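Local structure of uricase (Arthrobacter globiformis, 2YZC) at residues Gln111-Asp116 with Ser126-Val132; Ile146-Gly152 with Val186-Tyr192; Ser246-His251 with Pro275-Ile279. The protein catalyses the oxidation of uric acid by molecular oxygen to 5-hydroxyisourate, which is processed further to (S)-allantoin. One frame throughout, in Å; residues are numbered along the deposited sequence.

Contact 1: residues Gln111-Asp116 with Ser126-Val132; sequences QQFFWD and SRNKSEV
Residues 111-116 run as an extended strand, and 126-129 returns antiparallel beside it; the short axes of 111-116 and 126-129 approach to 4.4 Å at 131°, well short of the 180° of a strictly antiparallel pair. Ser126 opens the second segment opposite Asp116 as a hydrogen-bonded pair: Ser126 N to Asp116 O is 2.7 Å and Asp116 N to Ser126 O 2.8 Å. Arg127 faces Trp115 in a non-hydrogen-bonded pair, CA to CA 4.4 Å. The Trp115 indole, chi1 m, lies against the aliphatic part of Arg127, whose CG sits 3.3 Å from the centroid of the Trp115 six-membered ring in a CH-pi contact. Farther out, the Arg127 guanidinium presents a face to Phe113, Arg127 NH2 to Phe113 CD2 3.6 Å. Asn128 N donates to Phe114 O at 2.9 Å. Beyond it the strands part, and water 1 fills the gap, accepting from Phe114 N (2.9 Å) and donating to Asn128 O and Glu131 O (both 2.7 Å). Asn128 OD1 accepts from Ser130 N at 3.2 Å, an Asx turn where the chain changes direction. Glu131, chi1 p, brings OE2 to 3.8 Å from Phe114 CE1, while its carboxylate binds Tyr203 and Arg207. Val132 CG1 then packs 4.1 Å from Phe113 CE2. Ser126 also pairs with a strand of the second subunit: a beta hairpin of 103-117 with 124-129 at a subunit interface, followed by a corner at Ser130 into strand 131-140, which also pairs with 103-117.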
loop_
_atom_site.group_PDB
_atom_site.type_symbol
_atom_site.label_atom_id
_atom_site.label_comp_id
_atom_site.label_asym_id
_atom_site.label_seq_id
_atom_site.Cartn_x
_atom_site.Cartn_y
_atom_site.Cartn_z
ATOM N N GLN A 111 -8.588 -13.788 -8.099
ATOM C CA GLN A 111 -9.329 -12.630 -7.662
ATOM C C GLN A 111 -9.978 -12.210 -8.972
ATOM O O GLN A 111 -9.356 -12.316 -10.034
ATOM C CB GLN A 111 -8.389 -11.533 -7.159
ATOM C CG GLN A 111 -7.853 -11.784 -5.758
ATOM C CD GLN A 111 -6.816 -10.760 -5.344
ATOM O OE1 GLN A 111 -6.688 -10.428 -4.164
ATOM N NE2 GLN A 111 -6.062 -10.265 -6.309
ATOM N N GLN A 112 -11.234 -11.783 -8.907
ATOM C CA GLN A 112 -11.951 -11.338 -10.097
ATOM C C GLN A 112 -12.287 -9.877 -9.876
ATOM O O GLN A 112 -12.841 -9.516 -8.834
ATOM C CB GLN A 112 -13.244 -12.131 -10.292
ATOM C CG GLN A 112 -14.009 -11.759 -11.565
ATOM C CD GLN A 112 -15.298 -12.543 -11.724
ATOM O OE1 GLN A 112 -15.372 -13.709 -11.355
ATOM N NE2 GLN A 112 -16.318 -11.903 -12.287
ATOM N N PHE A 113 -11.943 -9.045 -10.855
ATOM C CA PHE A 113 -12.190 -7.615 -10.784
ATOM C C PHE A 113 -13.358 -7.254 -11.689
ATOM O O PHE A 113 -13.426 -7.692 -12.841
ATOM C CB PHE A 113 -10.930 -6.854 -11.196
ATOM C CG PHE A 113 -9.700 -7.284 -10.447
ATOM C CD1 PHE A 113 -8.660 -7.930 -11.103
ATOM C CD2 PHE A 113 -9.605 -7.086 -9.074
ATOM C CE1 PHE A 113 -7.538 -8.378 -10.401
ATOM C CE2 PHE A 113 -8.490 -7.528 -8.361
ATOM C CZ PHE A 113 -7.456 -8.177 -9.027
ATOM N N PHE A 114 -14.274 -6.450 -11.167
ATOM C CA PHE A 114 -15.454 -6.066 -11.925
ATOM C C PHE A 114 -15.318 -4.782 -12.726
ATOM O O PHE A 114 -14.634 -3.841 -12.314
ATOM C CB PHE A 114 -16.658 -5.959 -10.990
ATOM C CG PHE A 114 -16.991 -7.249 -10.291
ATOM C CD1 PHE A 114 -16.700 -7.424 -8.943
ATOM C CD2 PHE A 114 -17.565 -8.304 -10.995
ATOM C CE1 PHE A 114 -16.974 -8.637 -8.304
ATOM C CE2 PHE A 114 -17.841 -9.521 -10.368
ATOM C CZ PHE A 114 -17.546 -9.686 -9.020
ATOM N N TRP A 115 -15.990 -4.766 -13.876
ATOM C CA TRP A 115 -15.998 -3.626 -14.775
ATOM C C TRP A 115 -17.436 -3.302 -15.177
ATOM O O TRP A 115 -18.274 -4.199 -15.311
ATOM C CB TRP A 115 -15.203 -3.929 -16.050
ATOM C CG TRP A 115 -13.718 -4.051 -15.858
ATOM C CD1 TRP A 115 -13.027 -5.159 -15.455
ATOM C CD2 TRP A 115 -12.743 -3.023 -16.065
ATOM N NE1 TRP A 115 -11.683 -4.885 -15.401
ATOM C CE2 TRP A 115 -11.478 -3.582 -15.771
ATOM C CE3 TRP A 115 -12.814 -1.683 -16.472
ATOM C CZ2 TRP A 115 -10.291 -2.847 -15.870
ATOM C CZ3 TRP A 115 -11.630 -0.950 -16.570
ATOM C CH2 TRP A 115 -10.387 -1.535 -16.269
ATOM N N ASP A 116 -17.711 -2.018 -15.359
ATOM C CA ASP A 116 -19.027 -1.561 -15.792
ATOM C C ASP A 116 -18.824 -0.851 -17.123
ATOM O O ASP A 116 -17.769 -0.266 -17.356
ATOM C CB ASP A 116 -19.623 -0.566 -14.791
ATOM C CG ASP A 116 -19.829 -1.172 -13.420
ATOM O OD1 ASP A 116 -20.371 -2.295 -13.342
ATOM O OD2 ASP A 116 -19.460 -0.520 -12.423
ATOM N N SER A 126 -15.371 1.003 -17.150
ATOM C CA SER A 126 -14.746 1.633 -15.994
ATOM C C SER A 126 -14.739 0.586 -14.881
ATOM O O SER A 126 -15.660 -0.224 -14.773
ATOM C CB SER A 126 -15.512 2.887 -15.546
ATOM O OG SER A 126 -16.789 2.574 -15.025
ATOM N N ARG A 127 -13.697 0.593 -14.061
ATOM C CA ARG A 127 -13.597 -0.393 -12.995
ATOM C C ARG A 127 -14.512 -0.118 -11.809
ATOM O O ARG A 127 -14.654 1.019 -11.373
ATOM C CB ARG A 127 -12.143 -0.495 -12.515
ATOM C CG ARG A 127 -11.472 -1.820 -12.868
ATOM C CD ARG A 127 -11.557 -2.817 -11.717
ATOM N NE ARG A 127 -10.330 -2.784 -10.925
ATOM C CZ ARG A 127 -10.211 -3.276 -9.699
ATOM N NH1 ARG A 127 -9.045 -3.195 -9.067
ATOM N NH2 ARG A 127 -11.252 -3.836 -9.097
ATOM N N ASN A 128 -15.161 -1.174 -11.326
ATOM C CA ASN A 128 -16.019 -1.095 -10.146
ATOM C C ASN A 128 -15.084 -1.645 -9.078
ATOM O O ASN A 128 -14.858 -2.851 -9.011
ATOM C CB ASN A 128 -17.247 -2.004 -10.286
ATOM C CG ASN A 128 -18.024 -2.149 -8.975
ATOM O OD1 ASN A 128 -17.733 -1.476 -7.981
ATOM N ND2 ASN A 128 -19.018 -3.032 -8.973
ATOM N N LYS A 129 -14.522 -0.758 -8.269
ATOM C CA LYS A 129 -13.564 -1.161 -7.243
ATOM C C LYS A 129 -14.168 -1.392 -5.861
ATOM O O LYS A 129 -13.436 -1.614 -4.897
ATOM C CB LYS A 129 -12.472 -0.095 -7.127
ATOM C CG LYS A 129 -11.768 0.247 -8.444
ATOM C CD LYS A 129 -10.628 1.234 -8.211
ATOM C CE LYS A 129 -9.833 1.499 -9.488
ATOM N NZ LYS A 129 -8.766 2.518 -9.263
ATOM N N SER A 130 -15.491 -1.363 -5.768
ATOM C CA SER A 130 -16.155 -1.508 -4.475
ATOM C C SER A 130 -16.102 -2.878 -3.815
ATOM O O SER A 130 -16.454 -3.016 -2.649
ATOM C CB SER A 130 -17.597 -1.027 -4.597
ATOM O OG SER A 130 -17.588 0.324 -5.032
ATOM N N GLU A 131 -15.657 -3.884 -4.559
ATOM C CA GLU A 131 -15.528 -5.230 -4.021
ATOM C C GLU A 131 -14.686 -6.066 -4.969
ATOM O O GLU A 131 -14.568 -5.748 -6.147
ATOM C CB GLU A 131 -16.899 -5.889 -3.860
ATOM C CG GLU A 131 -17.564 -6.234 -5.179
ATOM C CD GLU A 131 -19.010 -6.643 -5.013
ATOM O OE1 GLU A 131 -19.799 -5.828 -4.481
ATOM O OE2 GLU A 131 -19.357 -7.775 -5.417
ATOM N N VAL A 132 -14.102 -7.131 -4.434
ATOM C CA VAL A 132 -13.294 -8.051 -5.211
ATOM C C VAL A 132 -13.822 -9.443 -4.897
ATOM O O VAL A 132 -14.051 -9.783 -3.731
ATOM C CB VAL A 132 -11.805 -7.980 -4.826
ATOM C CG1 VAL A 132 -11.027 -9.064 -5.559
ATOM C CG2 VAL A 132 -11.235 -6.601 -5.188
HETATM O O HOH W 1 -13.644 -5.213 -8.658
HETATM O O HOH W 2 -20.023 -4.204 -11.487
#

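Contact 2: residues Ile146-Gly152 with Val186-Tyr192; sequences IVAGIEG and VSARWRY
Two strands, 146-152 and 186-192, extended up to Glu151 in the first (Gly152 has phi +71°), lie antiparallel with their axes 4.6 Å apart at closest approach and their directions at 159°. The register pairs Val147 with Arg191, Ala148 with Trp190, Gly149 with Arg189 and Ile150 with Ala188. Backbone hydrogen bonds define it: Tyr192 N to Ile146 O 3.0 Å, Ala148 N to Trp190 O 3.0 Å, Trp190 N to Ala148 O 2.8 Å, Ile150 N to Ala188 O 2.9 Å and Ala188 N to Ile150 O 3.0 Å. Between them Gly149 and Arg189 form a non-hydrogen-bonded pair, CA to CA only 4.1 Å; a CB on Gly149 would clash with Ala188 O and Arg189 CG. The aromatic packing lies on the face of Ala148 and Ile150. Trp190, chi1 p, folds its indole back over the neighbouring strand, so that Gly149 CA makes a CH-pi contact 3.9 Å from the centroid of its six-membered ring. Ala148 CB meets Tyr192 CE2 at 3.8 Å, and Trp190 NE1 donates to Tyr192 OH at 2.9 Å, tying the two rings together. Helix 199-216 packs on this face through Tyr203, Val206 and Val202. The charged contact is on the other face, a salt bridge from Arg189 NH2 to Glu151 OE2 at 2.7 Å. Strands 131-140 and 240-254 flank the pair, which thus lies inside the antiparallel, helix-backed sheet of the T-fold (tunnelling fold) of uricases.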
loop_
_atom_site.group_PDB
_atom_site.type_symbol
_atom_site.label_atom_id
_atom_site.label_comp_id
_atom_site.label_asym_id
_atom_site.label_seq_id
_atom_site.Cartn_x
_atom_site.Cartn_y
_atom_site.Cartn_z
ATOM N N ILE A 146 -14.048 -26.248 -3.540
ATOM C CA ILE A 146 -14.074 -24.848 -3.945
ATOM C C ILE A 146 -14.607 -23.910 -2.866
ATOM O O ILE A 146 -15.649 -24.169 -2.246
ATOM C CB ILE A 146 -14.949 -24.651 -5.200
ATOM C CG1 ILE A 146 -14.378 -25.458 -6.364
ATOM C CG2 ILE A 146 -15.026 -23.175 -5.556
ATOM C CD1 ILE A 146 -15.258 -25.439 -7.600
ATOM N N VAL A 147 -13.876 -22.819 -2.656
ATOM C CA VAL A 147 -14.246 -21.785 -1.696
ATOM C C VAL A 147 -14.330 -20.467 -2.460
ATOM O O VAL A 147 -13.345 -20.033 -3.058
ATOM C CB VAL A 147 -13.186 -21.640 -0.569
ATOM C CG1 VAL A 147 -13.434 -20.360 0.236
ATOM C CG2 VAL A 147 -13.232 -22.854 0.354
ATOM N N ALA A 148 -15.508 -19.846 -2.461
ATOM C CA ALA A 148 -15.687 -18.563 -3.133
ATOM C C ALA A 148 -15.751 -17.508 -2.041
ATOM O O ALA A 148 -15.996 -17.827 -0.883
ATOM C CB ALA A 148 -16.982 -18.557 -3.952
ATOM N N GLY A 149 -15.520 -16.250 -2.394
ATOM C CA GLY A 149 -15.573 -15.229 -1.372
ATOM C C GLY A 149 -15.672 -13.822 -1.907
ATOM O O GLY A 149 -15.691 -13.589 -3.117
ATOM N N ILE A 150 -15.749 -12.879 -0.982
ATOM C CA ILE A 150 -15.831 -11.475 -1.333
ATOM C C ILE A 150 -14.950 -10.729 -0.346
ATOM O O ILE A 150 -14.806 -11.139 0.807
ATOM C CB ILE A 150 -17.286 -10.963 -1.240
ATOM C CG1 ILE A 150 -17.365 -9.512 -1.728
ATOM C CG2 ILE A 150 -17.785 -11.070 0.191
ATOM C CD1 ILE A 150 -18.786 -9.000 -1.873
ATOM N N GLU A 151 -14.332 -9.650 -0.805
ATOM C CA GLU A 151 -13.486 -8.860 0.069
ATOM C C GLU A 151 -13.479 -7.417 -0.401
ATOM O O GLU A 151 -13.935 -7.117 -1.505
ATOM C CB GLU A 151 -12.059 -9.427 0.090
ATOM C CG GLU A 151 -11.343 -9.422 -1.250
ATOM C CD GLU A 151 -10.073 -10.262 -1.228
ATOM O OE1 GLU A 151 -9.234 -10.118 -2.145
ATOM O OE2 GLU A 151 -9.917 -11.076 -0.294
ATOM N N GLY A 152 -13.002 -6.528 0.464
ATOM C CA GLY A 152 -12.923 -5.120 0.117
ATOM C C GLY A 152 -14.249 -4.393 0.026
ATOM O O GLY A 152 -14.311 -3.285 -0.507
ATOM N N VAL A 186 -16.440 -6.114 4.713
ATOM C CA VAL A 186 -16.921 -7.476 4.604
ATOM C C VAL A 186 -15.928 -8.374 3.884
ATOM O O VAL A 186 -15.593 -8.147 2.720
ATOM C CB VAL A 186 -18.269 -7.549 3.865
ATOM C CG1 VAL A 186 -18.753 -8.996 3.821
ATOM C CG2 VAL A 186 -19.296 -6.666 4.563
ATOM N N SER A 187 -15.440 -9.375 4.609
ATOM C CA SER A 187 -14.520 -10.373 4.079
ATOM C C SER A 187 -15.202 -11.678 4.439
ATOM O O SER A 187 -15.306 -12.020 5.618
ATOM C CB SER A 187 -13.155 -10.314 4.774
ATOM O OG SER A 187 -12.348 -9.275 4.256
ATOM N N ALA A 188 -15.700 -12.386 3.436
ATOM C CA ALA A 188 -16.384 -13.644 3.692
ATOM C C ALA A 188 -15.947 -14.691 2.689
ATOM O O ALA A 188 -15.662 -14.379 1.537
ATOM C CB ALA A 188 -17.890 -13.444 3.607
ATOM N N ARG A 189 -15.889 -15.936 3.142
ATOM C CA ARG A 189 -15.511 -17.040 2.279
ATOM C C ARG A 189 -16.401 -18.227 2.621
ATOM O O ARG A 189 -16.595 -18.553 3.795
ATOM C CB ARG A 189 -14.032 -17.371 2.477
ATOM C CG ARG A 189 -13.131 -16.412 1.711
ATOM C CD ARG A 189 -11.697 -16.451 2.183
ATOM N NE ARG A 189 -10.834 -15.620 1.345
ATOM C CZ ARG A 189 -11.046 -14.334 1.072
ATOM N NH1 ARG A 189 -12.106 -13.704 1.568
ATOM N NH2 ARG A 189 -10.191 -13.672 0.304
ATOM N N TRP A 190 -16.967 -18.842 1.590
ATOM C CA TRP A 190 -17.854 -19.980 1.787
ATOM C C TRP A 190 -17.424 -21.184 0.952
ATOM O O TRP A 190 -16.979 -21.051 -0.198
ATOM C CB TRP A 190 -19.304 -19.560 1.483
ATOM C CG TRP A 190 -19.518 -18.946 0.124
ATOM C CD1 TRP A 190 -19.923 -19.590 -1.009
ATOM C CD2 TRP A 190 -19.362 -17.564 -0.236
ATOM N NE1 TRP A 190 -20.034 -18.700 -2.050
ATOM C CE2 TRP A 190 -19.695 -17.449 -1.605
ATOM C CE3 TRP A 190 -18.974 -16.414 0.463
ATOM C CZ2 TRP A 190 -19.655 -16.227 -2.290
ATOM C CZ3 TRP A 190 -18.934 -15.194 -0.221
ATOM C CH2 TRP A 190 -19.274 -15.115 -1.584
ATOM N N ARG A 191 -17.535 -22.363 1.553
ATOM C CA ARG A 191 -17.139 -23.601 0.899
ATOM C C ARG A 191 -18.334 -24.362 0.338
ATOM O O ARG A 191 -19.301 -24.626 1.049
ATOM C CB ARG A 191 -16.390 -24.496 1.888
ATOM C CG ARG A 191 -15.945 -25.837 1.302
ATOM C CD ARG A 191 -15.066 -26.603 2.285
ATOM N NE ARG A 191 -15.806 -27.093 3.447
ATOM C CZ ARG A 191 -16.631 -28.138 3.421
ATOM N NH1 ARG A 191 -16.828 -28.804 2.291
ATOM N NH2 ARG A 191 -17.255 -28.524 4.525
ATOM N N TYR A 192 -18.257 -24.710 -0.943
ATOM C CA TYR A 192 -19.322 -25.453 -1.594
ATOM C C TYR A 192 -19.128 -26.937 -1.313
ATOM O O TYR A 192 -17.998 -27.409 -1.212
ATOM C CB TYR A 192 -19.288 -25.207 -3.103
ATOM C CG TYR A 192 -19.605 -23.781 -3.498
ATOM C CD1 TYR A 192 -20.828 -23.202 -3.165
ATOM C CD2 TYR A 192 -18.692 -23.015 -4.224
ATOM C CE1 TYR A 192 -21.141 -21.898 -3.545
ATOM C CE2 TYR A 192 -18.994 -21.708 -4.613
ATOM C CZ TYR A 192 -20.222 -21.159 -4.270
ATOM O OH TYR A 192 -20.536 -19.878 -4.655
HETATM O O HOH W 3 -16.491 -27.900 -3.721
HETATM O O HOH W 4 -12.168 -6.942 3.067
#

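Contact 3: residues Ser246-His251 with Pro275-Ile279; sequences SLPNKH and PYGLI. With 1AL (allantoate ion), chain I.
A glycine facing the ligand is the striking feature of this antiparallel strand pair at the uricase active site: a CB on Gly277 would lie 2.1 Å from O7 of the bound allantoate, a clash, and would also crowd Asn249 CB. Strands 246-249 and 276-279 approach to 4.3 Å with their directions at 156°. Leu247 pairs with Ile279 through Leu247 N to Ile279 O, 2.8 Å, and Ile279 N to Leu247 O, 2.9 Å. Asn249 N to Gly277 O is short, 2.6 Å, whereas the return bond, Gly277 N to Asn249 O, is weak at 3.3 Å. Between these pairs Pro248 faces Leu278 in a non-hydrogen-bonded pair, CA to CA 4.3 Å. Pro248 CB packs 3.6 Å from Tyr276 CD2, the tyrosine having chi1 p and its hydroxyl bound to Glu24 of the third subunit. Two residues past Asn249, His251, chi1 m, brings CE1 to 3.5 Å from Gly277 N. Water 6 bridges His251 N (3.1 Å) and Pro275 O (2.8 Å); Pro275 follows a cis peptide bond. His251 probably belongs to the charge relay system with Lys22 and Thr67 of the third subunit, and it packs on that Lys22. The same chain extends the sheet beside 276-279, and its Thr67 and Asp68 also bind allantoate, placing the pocket between subunits. His251 NE2 reaches ligand O7 weakly at 3.4 Å, while Asn249, chi1 t, holds the other carboxylate oxygen by ND2 to O6 at 2.8 Å.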
loop_
_atom_site.group_PDB
_atom_site.type_symbol
_atom_site.label_atom_id
_atom_site.label_comp_id
_atom_site.label_asym_id
_atom_site.label_seq_id
_atom_site.Cartn_x
_atom_site.Cartn_y
_atom_site.Cartn_z
ATOM N N SER A 246 -14.514 -12.506 8.542
ATOM C CA SER A 246 -13.519 -11.778 9.308
ATOM C C SER A 246 -13.975 -10.332 9.160
ATOM O O SER A 246 -13.842 -9.736 8.089
ATOM C CB SER A 246 -12.132 -11.972 8.697
ATOM O OG SER A 246 -11.147 -11.319 9.474
ATOM N N LEU A 247 -14.531 -9.781 10.234
ATOM C CA LEU A 247 -15.056 -8.427 10.203
ATOM C C LEU A 247 -14.408 -7.466 11.180
ATOM O O LEU A 247 -14.493 -7.648 12.390
ATOM C CB LEU A 247 -16.559 -8.452 10.485
ATOM C CG LEU A 247 -17.428 -9.379 9.634
ATOM C CD1 LEU A 247 -18.874 -9.262 10.077
ATOM C CD2 LEU A 247 -17.289 -9.010 8.163
ATOM N N PRO A 248 -13.734 -6.431 10.665
ATOM C CA PRO A 248 -13.116 -5.483 11.588
ATOM C C PRO A 248 -14.191 -4.512 12.060
ATOM O O PRO A 248 -15.159 -4.252 11.339
ATOM C CB PRO A 248 -12.070 -4.785 10.719
ATOM C CG PRO A 248 -12.711 -4.787 9.364
ATOM C CD PRO A 248 -13.278 -6.196 9.282
ATOM N N ASN A 249 -14.058 -4.014 13.282
ATOM C CA ASN A 249 -15.007 -3.025 13.755
ATOM C C ASN A 249 -14.213 -1.734 13.599
ATOM O O ASN A 249 -13.411 -1.380 14.466
ATOM C CB ASN A 249 -15.380 -3.235 15.218
ATOM C CG ASN A 249 -16.661 -2.503 15.588
ATOM O OD1 ASN A 249 -16.983 -1.478 14.994
ATOM N ND2 ASN A 249 -17.394 -3.026 16.565
ATOM N N LYS A 250 -14.411 -1.059 12.470
ATOM C CA LYS A 250 -13.696 0.175 12.166
ATOM C C LYS A 250 -14.351 1.316 12.917
ATOM O O LYS A 250 -15.391 1.835 12.521
ATOM C CB LYS A 250 -13.707 0.412 10.656
ATOM C CG LYS A 250 -13.228 -0.823 9.895
ATOM C CD LYS A 250 -12.745 -0.507 8.497
ATOM C CE LYS A 250 -13.860 -0.049 7.600
ATOM N NZ LYS A 250 -13.322 0.222 6.240
ATOM N N HIS A 251 -13.714 1.690 14.015
ATOM C CA HIS A 251 -14.231 2.714 14.908
ATOM C C HIS A 251 -14.399 4.121 14.376
ATOM O O HIS A 251 -13.481 4.715 13.819
ATOM C CB HIS A 251 -13.373 2.754 16.173
ATOM C CG HIS A 251 -13.233 1.424 16.847
ATOM N ND1 HIS A 251 -12.011 0.899 17.210
ATOM C CD2 HIS A 251 -14.160 0.510 17.221
ATOM C CE1 HIS A 251 -12.192 -0.281 17.779
ATOM N NE2 HIS A 251 -13.487 -0.540 17.798
ATOM N N PRO A 275 -6.105 1.256 16.544
ATOM C CA PRO A 275 -6.457 -0.160 16.387
ATOM C C PRO A 275 -7.921 -0.337 15.982
ATOM O O PRO A 275 -8.668 0.636 15.869
ATOM C CB PRO A 275 -6.153 -0.735 17.767
ATOM C CG PRO A 275 -6.577 0.387 18.678
ATOM C CD PRO A 275 -6.028 1.631 17.970
ATOM N N TYR A 276 -8.325 -1.580 15.743
ATOM C CA TYR A 276 -9.702 -1.869 15.376
ATOM C C TYR A 276 -10.114 -3.209 15.958
ATOM O O TYR A 276 -9.279 -4.082 16.181
ATOM C CB TYR A 276 -9.883 -1.906 13.850
ATOM C CG TYR A 276 -8.884 -2.781 13.115
ATOM C CD1 TYR A 276 -7.620 -2.297 12.793
ATOM C CD2 TYR A 276 -9.199 -4.095 12.747
ATOM C CE1 TYR A 276 -6.687 -3.087 12.120
ATOM C CE2 TYR A 276 -8.265 -4.900 12.069
ATOM C CZ TYR A 276 -7.013 -4.381 11.760
ATOM O OH TYR A 276 -6.080 -5.135 11.085
ATOM N N GLY A 277 -11.401 -3.366 16.223
ATOM C CA GLY A 277 -11.861 -4.638 16.738
ATOM C C GLY A 277 -11.841 -5.598 15.561
ATOM O O GLY A 277 -12.028 -5.182 14.417
ATOM N N LEU A 278 -11.588 -6.875 15.825
ATOM C CA LEU A 278 -11.572 -7.874 14.764
ATOM C C LEU A 278 -12.383 -9.059 15.266
ATOM O O LEU A 278 -11.963 -9.767 16.183
ATOM C CB LEU A 278 -10.143 -8.301 14.439
ATOM C CG LEU A 278 -9.996 -9.307 13.294
ATOM C CD1 LEU A 278 -10.646 -8.753 12.022
ATOM C CD2 LEU A 278 -8.520 -9.607 13.065
ATOM N N ILE A 279 -13.564 -9.233 14.681
ATOM C CA ILE A 279 -14.492 -10.298 15.054
ATOM C C ILE A 279 -14.523 -11.328 13.927
ATOM O O ILE A 279 -14.751 -10.980 12.767
ATOM C CB ILE A 279 -15.914 -9.713 15.293
ATOM C CG1 ILE A 279 -15.988 -9.038 16.669
ATOM C CG2 ILE A 279 -16.961 -10.810 15.232
ATOM C CD1 ILE A 279 -15.000 -7.908 16.893
HETATM C C1 1AL I . -18.499 -5.580 19.663
HETATM O O2 1AL I . -19.526 -5.900 19.043
HETATM N N3 1AL I . -17.724 -6.488 20.317
HETATM N N4 1AL I . -18.208 -4.218 19.622
HETATM C C5 1AL I . -15.704 -4.231 18.689
HETATM O O6 1AL I . -16.028 -5.076 17.835
HETATM O O7 1AL I . -14.638 -3.594 18.713
HETATM C C8 1AL I . -16.822 -3.749 19.663
HETATM C C9 1AL I . -15.605 -3.339 21.750
HETATM O O10 1AL I . -14.771 -2.531 22.211
HETATM N N11 1AL I . -15.627 -4.662 22.105
HETATM N N12 1AL I . -16.554 -2.965 20.863
HETATM O O HOH W 5 -9.206 2.892 17.329
HETATM O O HOH W 6 -10.612 1.481 14.023
#

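Overall arrangement
Along the chain the contacts follow in series, contact 1 closing before contact 2 opens and contact 2 before contact 3, and all reach one antiparallel sheet. Contacts 1 and 2, centres 16 Å apart, meet where strands 131-140 and 143-157 run side by side: Val132 N lies 2.9 Å from Glu151 O, a probable hydrogen bond. Contacts 2 and 3, centres 18 Å apart, join across strands 182-192 and 240-254, with Ser187 O 3.1 Å from Ser246 N. Contacts 1 and 3 do not touch, their centres being 24 Å apart. The sheet thus continues from an interface with the second subunit, through the buried middle, to the ligand pocket shared with the third.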